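Local structure of AtxE2 (Asticcacaulis excentricus, 5TXE) at residues I435-S440 and T531-G536; G525-A530 and E636-W641. The protein hydrolyses the isopeptide bond of the lasso peptides astexin-2 and astexin-3, recognising their threaded loop and converting them to linear peptides. The protein carries 1 engineered substitution. All coordinates share one frame; numbering follows the deposited sequence.

In the fold
Both contacts belong to the α/β-hydrolase domain of this prolyl oligopeptidase family enzyme and meet at helix 528-539, with the nucleophile position, here the engineered Ala527, at its N-cap. Contact 1 joins residues 435-440, which begin on strand 431-436, to the body of that helix; contact 2 joins the turn before the helix to the loop of His638. Their centres lie about 11 Å apart, and Tyr438 CE2 rests 3.4 Å from Leu526 O. The side chains of Ala527 and Tyr438, the residue that stabilises the alkoxide intermediate, are about 4 Å apart. That of Gln437 stays about 9 Å from Ala527's. Tyr438, Ala527 and His638 all touch the bound astexin-3 variant.

Contact 1. Residues I435-S440 and T531-G536; sequences IVQYSS and TTVHFG
The amide end of Gln437 lies slantwise over the CB and methyl of Thr532. Its CG stands anti to the carbonyl carbon (chi1 -45°) and the chain is extended beyond it, which carries the amide across to the helix. CB and CG stop short of segment 531-536; CD is the first atom to come near, 4.1 Å from the methyl CG2 of Thr532. At the tip, OE1 comes closer, 3.6 Å from Thr532 CG2, while NE2 sits 4.1 Å from Val533 CG2, so both methyls lie against a polar group. No direct hydrogen bond crosses. Instead a water donates to Gln437 OE1 at 2.6 Å and stands 2.8 Å from Thr532 OG1. NE2 is hydrogen-bonded to Thr524 O, and this bond together with the water's would fix the rotation of the amide. A leucine in place of Gln437 would probably leave the water without its acceptor and Thr524 O without this donor. Thr532 OG1 has a further partner in Arg496 of helix 494-512, and Thr532 also packs on Ile499 of that helix. Gln437 also packs on Leu523 of strand 521-525 and on Phe467 of strand 463-467, while its amide faces helix 528-539.

Contact 2. Residues G525-A530 and E636-W641; sequences GLADGA and EHHVKW. Engineered in segment 525-530: Ala527 (natural residue Ser).
Ala527 and His638 bring the nucleophile position, experimentally established, beside the histidine assigned to the charge relay: the methyl CB of Ala527, an engineered replacement of serine, lies 3.8 Å from His638 NE2, with His638 CE1 at 4.0 Å from the same carbon. The methyl meets the imidazole obliquely. His638 puts its ring there by holding CG anti to its own backbone N (chi1 176°), which sends the imidazole out from the loop to the helix start. Leu526 completes this close part, its CD1 reaching His638 O at 3.9 Å. The wider edge is apolar, where Leu526 CD2 and Val639 CG2 meet at 4.3 Å. No hydrogen bond links the two segments. From Lys640 to the partly exposed Trp641 there is no close contact with 525-530, and the loop is held by its own bonds: Trp641 N donates to the syn lone pair of Glu636 OE1 at 3.0 Å, and Glu636 OE2 receives Gln642 N and pairs with His645 ND1 of helix 643-662. On the other segment, Ala527 has the strained, positive-phi backbone (phi 62°, psi -120°) of a nucleophile elbow and occupies the N-cap position of helix 528-539. Gly525 and Gly529 flank it in the Gly-X-Ser-X-Gly pattern of serine hydrolases, and a CB on Gly525 would run into Gly529 O. His638 ND1 is hydrogen-bonded to Glu610 OE2. The hydroxyl of the natural serine would probably come near NE2, consistent with a Ser-His-Glu catalytic triad; the alanine lacks the nucleophilic oxygen, and NE2 is hydrogen-bonded to the backbone of the bound peptide.

Contact 1. Residues I435-S440 and T531-G536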
loop_
_atom_site.group_PDB
_atom_site.type_symbol
_atom_site.label_atom_id
_atom_site.label_comp_id
_atom_site.label_asym_id
_atom_site.label_seq_id
_atom_site.Cartn_x
_atom_site.Cartn_y
_atom_site.Cartn_z
ATOM N N ILE A 435 16.901 -5.072 7.694
ATOM C CA ILE A 435 15.518 -5.555 7.696
ATOM C C ILE A 435 14.593 -4.466 7.137
ATOM O O ILE A 435 14.624 -3.318 7.615
ATOM C CB ILE A 435 15.089 -5.940 9.101
ATOM C CG1 ILE A 435 16.015 -7.032 9.654
ATOM C CG2 ILE A 435 13.684 -6.430 9.078
ATOM C CD1 ILE A 435 15.852 -7.260 11.141
ATOM N N VAL A 436 13.822 -4.842 6.106
ATOM C CA VAL A 436 12.832 -4.012 5.461
ATOM C C VAL A 436 11.453 -4.635 5.756
ATOM O O VAL A 436 11.303 -5.850 5.630
ATOM C CB VAL A 436 13.078 -3.923 3.986
ATOM C CG1 VAL A 436 12.022 -3.124 3.271
ATOM C CG2 VAL A 436 14.415 -3.338 3.727
ATOM N N GLN A 437 10.468 -3.814 6.142
ATOM C CA GLN A 437 9.154 -4.270 6.509
ATOM C C GLN A 437 8.037 -3.630 5.630
ATOM O O GLN A 437 8.283 -2.643 4.954
ATOM C CB GLN A 437 8.881 -3.878 7.960
ATOM C CG GLN A 437 9.992 -4.123 8.937
ATOM C CD GLN A 437 9.556 -3.746 10.337
ATOM O OE1 GLN A 437 8.696 -4.408 10.936
ATOM N NE2 GLN A 437 10.105 -2.661 10.857
ATOM N N TYR A 438 6.785 -4.097 5.696
ATOM C CA TYR A 438 6.352 -5.273 6.453
ATOM C C TYR A 438 5.469 -6.183 5.624
ATOM O O TYR A 438 4.732 -6.992 6.195
ATOM C CB TYR A 438 5.592 -4.900 7.724
ATOM C CG TYR A 438 4.528 -3.815 7.584
ATOM C CD1 TYR A 438 3.195 -4.134 7.270
ATOM C CD2 TYR A 438 4.851 -2.463 7.770
ATOM C CE1 TYR A 438 2.241 -3.147 7.155
ATOM C CE2 TYR A 438 3.891 -1.483 7.671
ATOM C CZ TYR A 438 2.589 -1.814 7.382
ATOM O OH TYR A 438 1.644 -0.830 7.296
ATOM N N SER A 439 5.550 -6.032 4.297
ATOM C CA SER A 439 4.956 -6.975 3.385
ATOM C C SER A 439 5.924 -7.344 2.279
ATOM O O SER A 439 6.660 -6.501 1.743
ATOM C CB SER A 439 3.604 -6.569 2.798
ATOM O OG SER A 439 3.534 -5.222 2.555
ATOM N N SER A 440 5.895 -8.632 1.950
ATOM C CA SER A 440 6.823 -9.214 1.013
ATOM C C SER A 440 6.140 -10.128 0.005
ATOM O O SER A 440 6.739 -11.109 -0.421
ATOM C CB SER A 440 7.928 -9.996 1.753
ATOM O OG SER A 440 9.047 -10.117 0.874
ATOM N N THR A 531 6.401 1.795 14.079
ATOM C CA THR A 531 6.053 1.465 15.472
ATOM C C THR A 531 6.976 0.326 15.955
ATOM O O THR A 531 7.468 0.308 17.091
ATOM C CB THR A 531 4.588 1.047 15.535
ATOM O OG1 THR A 531 3.768 2.034 14.883
ATOM C CG2 THR A 531 4.088 0.863 16.942
ATOM N N THR A 532 7.225 -0.627 15.071
ATOM C CA THR A 532 8.061 -1.761 15.411
ATOM C C THR A 532 9.469 -1.283 15.628
ATOM O O THR A 532 10.141 -1.761 16.482
ATOM C CB THR A 532 7.977 -2.853 14.306
ATOM O OG1 THR A 532 6.702 -3.479 14.372
ATOM C CG2 THR A 532 9.049 -3.886 14.433
ATOM N N VAL A 533 9.926 -0.336 14.844
ATOM C CA VAL A 533 11.244 0.191 15.083
ATOM C C VAL A 533 11.357 0.817 16.441
ATOM O O VAL A 533 12.358 0.629 17.119
ATOM C CB VAL A 533 11.625 1.260 14.096
ATOM C CG1 VAL A 533 12.957 1.883 14.467
ATOM C CG2 VAL A 533 11.715 0.653 12.697
ATOM N N HIS A 534 10.347 1.567 16.844
ATOM C CA HIS A 534 10.447 2.330 18.102
ATOM C C HIS A 534 10.449 1.331 19.245
ATOM O O HIS A 534 11.272 1.401 20.144
ATOM C CB HIS A 534 9.312 3.376 18.276
ATOM C CG HIS A 534 9.165 4.308 17.111
ATOM N ND1 HIS A 534 7.940 4.788 16.687
ATOM C CD2 HIS A 534 10.081 4.772 16.229
ATOM C CE1 HIS A 534 8.129 5.543 15.626
ATOM N NE2 HIS A 534 9.415 5.538 15.324
ATOM N N PHE A 535 9.505 0.421 19.170
ATOM C CA PHE A 535 9.403 -0.699 20.148
ATOM C C PHE A 535 10.677 -1.514 20.207
ATOM O O PHE A 535 11.157 -1.874 21.269
ATOM C CB PHE A 535 8.223 -1.625 19.774
ATOM C CG PHE A 535 7.830 -2.582 20.858
ATOM C CD1 PHE A 535 6.998 -2.172 21.879
ATOM C CD2 PHE A 535 8.379 -3.855 20.910
ATOM C CE1 PHE A 535 6.639 -3.038 22.892
ATOM C CE2 PHE A 535 8.010 -4.758 21.898
ATOM C CZ PHE A 535 7.140 -4.339 22.897
ATOM N N GLY A 536 11.234 -1.791 19.053
ATOM C CA GLY A 536 12.411 -2.638 18.957
ATOM C C GLY A 536 13.636 -2.039 19.562
ATOM O O GLY A 536 14.484 -2.775 20.143
HETATM O O HOH W 1 6.307 -4.508 11.835
#

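Contact 2. Residues G525-A530 and E636-W641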
loop_
_atom_site.group_PDB
_atom_site.type_symbol
_atom_site.label_atom_id
_atom_site.label_comp_id
_atom_site.label_asym_id
_atom_site.label_seq_id
_atom_site.Cartn_x
_atom_site.Cartn_y
_atom_site.Cartn_z
ATOM N N GLY A 525 11.699 0.978 9.115
ATOM C CA GLY A 525 10.250 0.903 9.173
ATOM C C GLY A 525 9.526 2.178 8.753
ATOM O O GLY A 525 10.044 3.284 8.913
ATOM N N LEU A 526 8.360 1.987 8.159
ATOM C CA LEU A 526 7.414 3.023 7.836
ATOM C C LEU A 526 6.035 2.519 8.246
ATOM O O LEU A 526 5.719 1.338 8.130
ATOM C CB LEU A 526 7.460 3.317 6.343
ATOM C CG LEU A 526 6.432 4.324 5.839
ATOM C CD1 LEU A 526 7.027 5.084 4.655
ATOM C CD2 LEU A 526 5.140 3.658 5.382
ATOM N N ALA A 527 5.209 3.424 8.756
ATOM C CA ALA A 527 3.848 3.114 9.194
ATOM C C ALA A 527 3.888 2.090 10.345
ATOM O O ALA A 527 4.569 2.325 11.331
ATOM C CB ALA A 527 3.006 2.654 8.009
ATOM N N ASP A 528 3.283 0.925 10.187
ATOM C CA ASP A 528 3.252 -0.023 11.277
ATOM C C ASP A 528 4.662 -0.506 11.576
ATOM O O ASP A 528 4.999 -0.738 12.690
ATOM C CB ASP A 528 2.266 -1.167 11.019
ATOM C CG ASP A 528 1.954 -1.952 12.312
ATOM O OD1 ASP A 528 1.443 -1.313 13.252
ATOM O OD2 ASP A 528 2.307 -3.159 12.409
ATOM N N GLY A 529 5.522 -0.519 10.574
ATOM C CA GLY A 529 6.904 -0.846 10.761
ATOM C C GLY A 529 7.661 0.186 11.534
ATOM O O GLY A 529 8.650 -0.165 12.175
ATOM N N ALA A 530 7.222 1.459 11.476
ATOM C CA ALA A 530 7.862 2.463 12.284
ATOM C C ALA A 530 7.627 2.173 13.752
ATOM O O ALA A 530 8.522 2.353 14.567
ATOM C CB ALA A 530 7.347 3.841 11.962
ATOM N N GLU A 636 5.304 16.768 1.602
ATOM C CA GLU A 636 5.280 15.352 1.505
ATOM C C GLU A 636 4.219 14.792 2.436
ATOM O O GLU A 636 3.627 15.503 3.200
ATOM C CB GLU A 636 6.607 14.760 1.882
ATOM C CG GLU A 636 7.608 14.736 0.757
ATOM C CD GLU A 636 7.198 13.783 -0.356
ATOM O OE1 GLU A 636 6.160 13.117 -0.218
ATOM O OE2 GLU A 636 7.919 13.741 -1.397
ATOM N N HIS A 637 3.995 13.487 2.333
ATOM C CA HIS A 637 2.941 12.828 3.071
ATOM C C HIS A 637 3.528 11.562 3.719
ATOM O O HIS A 637 4.690 11.206 3.538
ATOM C CB HIS A 637 1.781 12.482 2.133
ATOM C CG HIS A 637 1.177 13.663 1.499
ATOM N ND1 HIS A 637 0.424 14.562 2.211
ATOM C CD2 HIS A 637 1.330 14.187 0.262
ATOM C CE1 HIS A 637 0.078 15.561 1.419
ATOM N NE2 HIS A 637 0.651 15.372 0.242
ATOM N N HIS A 638 2.690 10.949 4.512
ATOM C CA HIS A 638 2.948 9.711 5.240
ATOM C C HIS A 638 3.670 8.695 4.384
ATOM O O HIS A 638 4.656 8.125 4.828
ATOM C CB HIS A 638 1.558 9.216 5.699
ATOM C CG HIS A 638 1.545 7.913 6.391
ATOM N ND1 HIS A 638 2.064 7.750 7.645
ATOM C CD2 HIS A 638 1.007 6.715 6.040
ATOM C CE1 HIS A 638 1.896 6.494 8.027
ATOM N NE2 HIS A 638 1.267 5.845 7.063
ATOM N N VAL A 639 3.228 8.530 3.146
ATOM C CA VAL A 639 4.007 7.864 2.085
ATOM C C VAL A 639 4.477 8.946 1.080
ATOM O O VAL A 639 3.669 9.810 0.680
ATOM C CB VAL A 639 3.099 6.848 1.389
ATOM C CG1 VAL A 639 3.710 6.336 0.109
ATOM C CG2 VAL A 639 2.806 5.696 2.346
ATOM N N LYS A 640 5.739 8.911 0.664
ATOM C CA LYS A 640 6.305 10.003 -0.112
ATOM C C LYS A 640 5.975 9.829 -1.568
ATOM O O LYS A 640 5.826 8.736 -1.999
ATOM C CB LYS A 640 7.800 10.158 0.097
ATOM C CG LYS A 640 8.154 10.531 1.514
ATOM C CD LYS A 640 9.651 10.553 1.716
ATOM C CE LYS A 640 10.035 10.946 3.130
ATOM N NZ LYS A 640 9.819 9.845 4.117
ATOM N N TRP A 641 5.787 10.937 -2.279
ATOM C CA TRP A 641 5.290 10.889 -3.646
ATOM C C TRP A 641 6.258 11.518 -4.645
ATOM O O TRP A 641 6.174 11.232 -5.855
ATOM C CB TRP A 641 3.915 11.566 -3.695
ATOM C CG TRP A 641 3.912 13.015 -3.457
ATOM C CD1 TRP A 641 3.936 13.630 -2.261
ATOM C CD2 TRP A 641 3.789 14.078 -4.464
ATOM N NE1 TRP A 641 3.890 15.020 -2.445
ATOM C CE2 TRP A 641 3.810 15.297 -3.786
ATOM C CE3 TRP A 641 3.690 14.092 -5.857
ATOM C CZ2 TRP A 641 3.714 16.532 -4.446
ATOM C CZ3 TRP A 641 3.610 15.318 -6.518
ATOM C CH2 TRP A 641 3.608 16.523 -5.800
#